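Phospholipase C-beta (PLC-beta) (Sepia officinalis, PDB 3QR0) is a calcium-binding, multidomain member of the phospholipase C-beta family that joins a PH domain, EF-hand-like modules, a TIM-barrel-type X/Y region and a C2 domain. Local coordinates at residues A[652-657]-A[706-711]; A[739-744]-A[767-772]; A[345-350]-A[384-389]. One frame throughout, in Å; residues are numbered along the deposited sequence.

Contacts 1 and 2 belong to the same four-stranded antiparallel sheet of the C2 domain, with centres about 10 Å apart. Contact 1 pairs one of its outermost strands, 706-711, with 650-660, and contact 2 fastens the loop 739-744 to the next strand, 761-771. They touch directly: E653 O lies 2.9 Å from V768 N, a probable hydrogen bond, and the side chains of I652 and A769 meet. Contact 3 lies far off in the X domain, its centre about 43 Å from that of contact 1 and about 45 Å from that of contact 2. It is the one beside the metal: the bound calcium ion lies about 7 Å from the side chain of Q346.

Contact 1: residues A[652-657]-A[706-711]; sequences IEIKII and FVFKKV
Segments 652-657 and 706-711 run antiparallel, at 178° between their directions and with axes 4.8 Å apart at closest approach. They are neighbouring strands of one sheet of the C2 beta-sandwich, and 706-711 forms one edge of it. Two hydrogen-bonded pairs, I652 with F708 and I654 with F706, flank the non-hydrogen-bonded pair E653 with V707. In the first, F708 N reaches I652 O at 2.7 Å almost along the C=O axis, whereas I652 N stands 3.2 Å from F708 O and above its carbonyl plane. In the second, I654 N meets F706 O at 2.8 Å within the carbonyl plane, but F706 N sits 42° out of the carbonyl plane of I654. F706 O also takes a CA-H...O contact from E653 CA at 3.3 Å. I652, I654, F706 and F708 send their side chains to the buried face, where V673 touches both phenylalanines, M675 F708, V719 I654 and A769 I652; E653 and V707 occupy the other face. The F706 ring crosses I656 obliquely, CE1 to CG1 at 3.9 Å. F687 meets both phenylalanines, edge-to-face with F708. CG2 of I652 and CG1 of I654 touch CD1 and CE1 of the F708 ring, and I652 O lies in the plane of that ring at its edge, 3.5 Å from CD1.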
# COMPACT_ATOMS: atom_id res chain seq x y z
N ILE A 652 -8.35 19.45 11.19
CA ILE A 652 -8.45 18.04 11.48
C ILE A 652 -8.24 17.84 12.98
O ILE A 652 -7.29 18.39 13.55
CB ILE A 652 -7.37 17.21 10.73
CG1 ILE A 652 -7.56 17.30 9.21
CG2 ILE A 652 -7.40 15.76 11.20
CD1 ILE A 652 -8.74 16.50 8.66
N GLU A 653 -9.12 17.07 13.61
CA GLU A 653 -8.96 16.70 15.01
C GLU A 653 -9.06 15.19 15.11
O GLU A 653 -9.95 14.58 14.51
CB GLU A 653 -10.01 17.39 15.89
CG GLU A 653 -10.11 18.89 15.65
CD GLU A 653 -11.04 19.61 16.62
OE1 GLU A 653 -11.68 18.95 17.47
OE2 GLU A 653 -11.13 20.86 16.52
N ILE A 654 -8.12 14.59 15.83
CA ILE A 654 -8.09 13.14 15.97
C ILE A 654 -8.04 12.81 17.45
O ILE A 654 -7.06 13.13 18.13
CB ILE A 654 -6.86 12.51 15.26
CG1 ILE A 654 -6.77 12.96 13.80
CG2 ILE A 654 -6.91 10.99 15.36
CD1 ILE A 654 -7.87 12.45 12.91
N LYS A 655 -9.10 12.18 17.95
CA LYS A 655 -9.14 11.68 19.32
C LYS A 655 -8.93 10.17 19.29
O LYS A 655 -9.75 9.45 18.73
CB LYS A 655 -10.48 12.03 19.97
CG LYS A 655 -10.58 11.62 21.43
CD LYS A 655 -11.99 11.85 21.97
CE LYS A 655 -12.10 11.37 23.41
NZ LYS A 655 -11.08 12.00 24.31
N ILE A 656 -7.84 9.71 19.88
CA ILE A 656 -7.56 8.28 20.01
C ILE A 656 -8.27 7.75 21.25
O ILE A 656 -7.94 8.13 22.37
CB ILE A 656 -6.04 7.99 20.11
CG1 ILE A 656 -5.30 8.54 18.89
CG2 ILE A 656 -5.78 6.48 20.25
CD1 ILE A 656 -5.74 7.94 17.55
N ILE A 657 -9.25 6.87 21.04
CA ILE A 657 -10.11 6.41 22.13
C ILE A 657 -9.64 5.06 22.68
O ILE A 657 -9.39 4.93 23.88
CB ILE A 657 -11.58 6.31 21.66
CG1 ILE A 657 -12.11 7.70 21.28
CG2 ILE A 657 -12.47 5.73 22.75
CD1 ILE A 657 -13.42 7.66 20.53
N PHE A 706 -6.21 15.35 19.67
CA PHE A 706 -5.08 15.96 18.99
C PHE A 706 -5.62 16.88 17.90
O PHE A 706 -6.35 16.44 17.01
CB PHE A 706 -4.19 14.90 18.33
CG PHE A 706 -3.62 13.86 19.28
CD1 PHE A 706 -3.55 12.53 18.89
CD2 PHE A 706 -3.13 14.22 20.52
CE1 PHE A 706 -3.00 11.57 19.74
CE2 PHE A 706 -2.59 13.26 21.38
CZ PHE A 706 -2.53 11.94 20.99
N VAL A 707 -5.26 18.16 17.95
CA VAL A 707 -5.82 19.17 17.04
C VAL A 707 -4.80 19.64 16.02
O VAL A 707 -3.72 20.10 16.38
CB VAL A 707 -6.32 20.40 17.83
CG1 VAL A 707 -6.89 21.45 16.88
CG2 VAL A 707 -7.36 19.98 18.88
N PHE A 708 -5.14 19.51 14.74
CA PHE A 708 -4.37 20.13 13.66
C PHE A 708 -5.17 21.34 13.20
O PHE A 708 -5.99 21.25 12.29
CB PHE A 708 -4.16 19.15 12.50
CG PHE A 708 -3.44 17.89 12.90
CD1 PHE A 708 -4.14 16.81 13.42
CD2 PHE A 708 -2.06 17.78 12.75
CE1 PHE A 708 -3.48 15.64 13.78
CE2 PHE A 708 -1.40 16.61 13.11
CZ PHE A 708 -2.11 15.55 13.63
N LYS A 709 -4.93 22.47 13.86
CA LYS A 709 -5.82 23.63 13.79
C LYS A 709 -6.05 24.14 12.37
O LYS A 709 -7.19 24.29 11.94
CB LYS A 709 -5.27 24.76 14.67
CG LYS A 709 -6.17 25.98 14.81
CD LYS A 709 -7.53 25.64 15.38
CE LYS A 709 -8.27 26.88 15.84
NZ LYS A 709 -9.66 26.57 16.27
N LYS A 710 -4.96 24.40 11.64
CA LYS A 710 -5.06 24.96 10.30
C LYS A 710 -4.23 24.14 9.32
O LYS A 710 -3.00 24.22 9.32
CB LYS A 710 -4.58 26.41 10.28
CG LYS A 710 -4.71 27.08 8.92
CD LYS A 710 -4.30 28.55 8.96
CE LYS A 710 -4.60 29.25 7.64
NZ LYS A 710 -4.08 30.65 7.62
N VAL A 711 -4.92 23.37 8.48
CA VAL A 711 -4.27 22.67 7.39
C VAL A 711 -4.44 23.51 6.13
O VAL A 711 -5.53 23.57 5.55
CB VAL A 711 -4.88 21.27 7.17
CG1 VAL A 711 -4.11 20.52 6.09
CG2 VAL A 711 -4.88 20.49 8.49

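Contact 2: residues A[739-744]-A[767-772]; sequences DGIKPG and IVAKDY
Peptide groups, not aromatic rings, are the flat units that meet here. The carbonyl of I767 takes G744 N in its own plane, on a lone pair, at 2.6 Å and with an almost straight N-H...O angle of 178°. The return bond is less regular: I767 N lies 2.8 Å from G744 O but 39° above the plane of that carbonyl. The pyrrolidine ring of P743 turns its CB corner to the strand, 3.3 Å from I767 O, so this oxygen has an amide and an aliphatic carbon against it. The two bonds make G744 and I767 an antiparallel hydrogen-bonded pair, at a glycine whose phi is positive. In the C2 beta-sandwich this is where the chain, having left edge strand 730-737 of one sheet, joins the other sheet, of which 746-751 is an outermost strand and 761-771 its neighbour. Before the pair, the loop lays apolar groups along the strand. I741 has CG1 anti to the backbone N (chi1 -166°); CG2 occupies the crowded position between N and the carbonyl carbon and meets A769 CB at 3.8 Å. The far end of I741, CD1, touches I767 CG2 at 4.2 Å. A769 CB also receives P743 CB, at 4.3 Å, and so meets two residues of the loop. I767 extends CD1 to K742 O at 3.9 Å, with CG2 against P743 CA. K742 points away from the strand; its extended chain brings NZ to N312 O, in the EF-hand-like region, and to a bound glycerol. From the strand, A769 touches H260 and D771 OD2 is hydrogen-bonded to S262 OG, both in that same region.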
# COMPACT_ATOMS: atom_id res chain seq x y z
N ASP A 739 -7.92 14.23 1.37
CA ASP A 739 -8.82 14.17 0.22
C ASP A 739 -9.73 12.95 0.40
O ASP A 739 -9.29 11.82 0.23
CB ASP A 739 -8.01 14.08 -1.08
CG ASP A 739 -8.88 14.03 -2.33
OD1 ASP A 739 -8.33 13.69 -3.41
OD2 ASP A 739 -10.09 14.33 -2.26
N GLY A 740 -10.97 13.19 0.79
CA GLY A 740 -11.95 12.11 0.97
C GLY A 740 -12.00 11.47 2.35
O GLY A 740 -12.75 10.52 2.55
N ILE A 741 -11.24 11.99 3.31
CA ILE A 741 -11.28 11.45 4.67
C ILE A 741 -12.72 11.52 5.21
O ILE A 741 -13.45 12.48 4.96
CB ILE A 741 -10.29 12.15 5.64
CG1 ILE A 741 -10.14 11.32 6.93
CG2 ILE A 741 -10.74 13.58 5.94
CD1 ILE A 741 -9.02 11.79 7.83
N LYS A 742 -13.11 10.48 5.95
CA LYS A 742 -14.44 10.39 6.51
C LYS A 742 -14.37 10.65 8.00
O LYS A 742 -13.65 9.95 8.71
CB LYS A 742 -15.01 8.99 6.30
CG LYS A 742 -15.24 8.58 4.87
CD LYS A 742 -16.03 7.29 4.89
CE LYS A 742 -16.17 6.65 3.56
NZ LYS A 742 -16.94 5.41 3.74
N PRO A 743 -15.12 11.65 8.50
CA PRO A 743 -15.04 12.00 9.91
C PRO A 743 -15.91 11.12 10.81
O PRO A 743 -16.54 10.16 10.34
CB PRO A 743 -15.56 13.44 9.92
CG PRO A 743 -16.56 13.47 8.83
CD PRO A 743 -16.05 12.53 7.77
N GLY A 744 -15.92 11.44 12.10
CA GLY A 744 -16.79 10.79 13.07
C GLY A 744 -16.11 9.67 13.82
O GLY A 744 -14.88 9.57 13.84
N ILE A 767 -12.94 11.45 14.62
CA ILE A 767 -12.28 12.31 13.65
C ILE A 767 -13.17 13.51 13.35
O ILE A 767 -14.33 13.35 12.98
CB ILE A 767 -12.00 11.55 12.34
CG1 ILE A 767 -11.11 10.34 12.61
CG2 ILE A 767 -11.37 12.49 11.30
CD1 ILE A 767 -10.90 9.46 11.40
N VAL A 768 -12.62 14.71 13.53
CA VAL A 768 -13.26 15.91 13.02
C VAL A 768 -12.51 16.32 11.76
O VAL A 768 -11.28 16.38 11.76
CB VAL A 768 -13.22 17.06 14.04
CG1 VAL A 768 -13.61 18.37 13.38
CG2 VAL A 768 -14.14 16.75 15.22
N ALA A 769 -13.26 16.55 10.69
CA ALA A 769 -12.70 17.08 9.44
C ALA A 769 -13.68 18.07 8.86
O ALA A 769 -14.82 17.72 8.54
CB ALA A 769 -12.42 15.96 8.45
N LYS A 770 -13.25 19.31 8.74
CA LYS A 770 -14.11 20.38 8.28
C LYS A 770 -13.27 21.52 7.73
O LYS A 770 -12.05 21.54 7.89
CB LYS A 770 -14.97 20.89 9.44
CG LYS A 770 -14.18 21.38 10.64
CD LYS A 770 -15.10 21.90 11.73
CE LYS A 770 -14.31 22.32 12.96
NZ LYS A 770 -15.22 22.51 14.13
N ASP A 771 -13.95 22.47 7.10
CA ASP A 771 -13.30 23.64 6.57
C ASP A 771 -12.80 24.51 7.72
O ASP A 771 -13.45 24.61 8.77
CB ASP A 771 -14.25 24.42 5.66
CG ASP A 771 -14.67 23.63 4.43
OD1 ASP A 771 -14.07 22.57 4.17
OD2 ASP A 771 -15.60 24.07 3.73
N TYR A 772 -11.63 25.11 7.52
CA TYR A 772 -10.99 25.95 8.52
C TYR A 772 -11.79 27.23 8.73
O TYR A 772 -11.93 28.04 7.81
CB TYR A 772 -9.56 26.29 8.08
CG TYR A 772 -8.87 27.31 8.95
CD1 TYR A 772 -8.54 27.02 10.27
CD2 TYR A 772 -8.54 28.57 8.45
CE1 TYR A 772 -7.91 27.96 11.08
CE2 TYR A 772 -7.91 29.51 9.24
CZ TYR A 772 -7.59 29.20 10.55
OH TYR A 772 -6.97 30.14 11.33

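Contact 3: residues A[345-350]-A[384-389]; sequences HQLTGK and GFTMCT
C388 sits at the tight centre of this contact, while M387, K350 and T389 lie at its outer margin. The buried thiol, with SG anti to the carbonyl carbon, comes 3.1 Å from Q346 O, a close approach; the hydrogen bond to this oxygen comes from H383 ND1. C388 CA makes a CA-H...O contact of 3.3 Å with G349 O, so backbone oxygens of 345-350 meet the cysteine at both its sulfur and its CA. Beside it L347 and T386 cross at about a right angle, CD2 to CG2 at 3.6 Å. The two loops share a single hydrogen bond, a weak one: M387 N to L347 O at 3.0 Å, bent to 134°. Within each loop a side chain ties down backbone N-H groups. T386 OG1, in the crowded position between N and the carbonyl carbon, accepts C388 N at 3.2 Å with an angle of 166°, an ST turn, and is also hydrogen-bonded to H383 O. In the other loop H345 ND1 accepts L347 N at 3.2 Å, the donor nitrogen lying 26° out of the imidazole plane, and more weakly T348 N. Toward solvent the touching thins out. M387 touches L347 O with its CB, but its chain bends away. K350 offers only its root: T389 OG1 lies 3.4 Å from K350 CA, and the extended lysine chain leads outward. The side chain of Q346 starts away from 384-389, and its amide is bonded by OE1 to N339 ND2 and by NE2 to S580 OG; N339 is a calcium ligand, so Q346 stands in the metal's second shell. Loop 345-350 thus meets the loop joining antiparallel strands 380-381 and 391-392 beside the calcium site of the TIM-barrel-type X domain.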
# COMPACT_ATOMS: atom_id res chain seq x y z
N HIS A 345 21.36 -2.91 1.75
CA HIS A 345 22.34 -1.83 1.84
C HIS A 345 22.86 -1.48 0.44
O HIS A 345 23.03 -2.37 -0.40
CB HIS A 345 23.49 -2.28 2.73
CG HIS A 345 24.35 -1.18 3.26
ND1 HIS A 345 25.48 -0.73 2.60
CD2 HIS A 345 24.31 -0.49 4.43
CE1 HIS A 345 26.07 0.21 3.32
NE2 HIS A 345 25.38 0.37 4.43
N GLN A 346 23.11 -0.20 0.20
CA GLN A 346 23.56 0.28 -1.12
C GLN A 346 24.96 -0.18 -1.51
O GLN A 346 25.28 -0.22 -2.71
CB GLN A 346 23.52 1.82 -1.18
CG GLN A 346 22.13 2.44 -1.03
CD GLN A 346 21.23 2.18 -2.22
OE1 GLN A 346 21.56 2.53 -3.35
NE2 GLN A 346 20.09 1.57 -1.97
N LEU A 347 25.81 -0.48 -0.53
CA LEU A 347 27.21 -0.81 -0.79
C LEU A 347 27.57 -2.27 -0.56
O LEU A 347 28.45 -2.80 -1.23
CB LEU A 347 28.13 0.06 0.07
CG LEU A 347 27.95 1.58 -0.02
CD1 LEU A 347 28.94 2.25 0.92
CD2 LEU A 347 28.12 2.07 -1.44
N THR A 348 26.90 -2.92 0.40
CA THR A 348 27.23 -4.29 0.78
C THR A 348 26.09 -5.29 0.61
O THR A 348 26.23 -6.45 1.00
CB THR A 348 27.66 -4.34 2.26
OG1 THR A 348 26.61 -3.80 3.08
CG2 THR A 348 28.94 -3.52 2.48
N GLY A 349 24.97 -4.85 0.03
CA GLY A 349 23.78 -5.68 -0.04
C GLY A 349 23.73 -6.57 -1.27
O GLY A 349 24.69 -6.63 -2.03
N LYS A 350 22.61 -7.26 -1.45
CA LYS A 350 22.42 -8.13 -2.61
C LYS A 350 21.62 -7.42 -3.69
O LYS A 350 20.77 -6.57 -3.39
CB LYS A 350 21.68 -9.40 -2.21
CG LYS A 350 22.49 -10.36 -1.36
CD LYS A 350 21.78 -11.70 -1.20
CE LYS A 350 22.64 -12.72 -0.47
NZ LYS A 350 21.84 -13.93 -0.08
N GLY A 384 27.45 -0.06 -9.33
CA GLY A 384 28.85 0.01 -9.75
C GLY A 384 29.81 0.50 -8.69
O GLY A 384 29.47 1.36 -7.87
N PHE A 385 31.02 -0.07 -8.71
CA PHE A 385 32.10 0.26 -7.78
C PHE A 385 31.76 0.00 -6.30
O PHE A 385 32.31 0.65 -5.41
CB PHE A 385 32.58 1.70 -7.98
CG PHE A 385 32.97 2.01 -9.40
CD1 PHE A 385 34.24 1.71 -9.86
CD2 PHE A 385 32.07 2.60 -10.27
CE1 PHE A 385 34.61 2.00 -11.18
CE2 PHE A 385 32.43 2.89 -11.59
CZ PHE A 385 33.69 2.59 -12.04
N THR A 386 30.89 -0.98 -6.05
CA THR A 386 30.57 -1.38 -4.69
C THR A 386 30.77 -2.89 -4.55
O THR A 386 31.17 -3.55 -5.50
CB THR A 386 29.11 -1.05 -4.32
OG1 THR A 386 28.23 -1.93 -5.03
CG2 THR A 386 28.77 0.41 -4.62
N MET A 387 30.47 -3.43 -3.37
CA MET A 387 30.54 -4.87 -3.15
C MET A 387 29.18 -5.57 -3.31
O MET A 387 29.02 -6.72 -2.90
CB MET A 387 31.12 -5.16 -1.77
CG MET A 387 32.56 -4.65 -1.61
SD MET A 387 33.69 -5.38 -2.80
CE MET A 387 33.80 -7.07 -2.20
N CYS A 388 28.20 -4.89 -3.91
CA CYS A 388 26.91 -5.50 -4.18
C CYS A 388 27.06 -6.66 -5.17
O CYS A 388 27.95 -6.64 -6.02
CB CYS A 388 25.91 -4.48 -4.72
SG CYS A 388 25.36 -3.26 -3.50
N THR A 389 26.21 -7.67 -5.03
CA THR A 389 26.17 -8.76 -6.00
C THR A 389 25.55 -8.25 -7.31
O THR A 389 25.06 -7.12 -7.37
CB THR A 389 25.39 -9.98 -5.46
OG1 THR A 389 24.04 -9.59 -5.19
CG2 THR A 389 26.03 -10.51 -4.17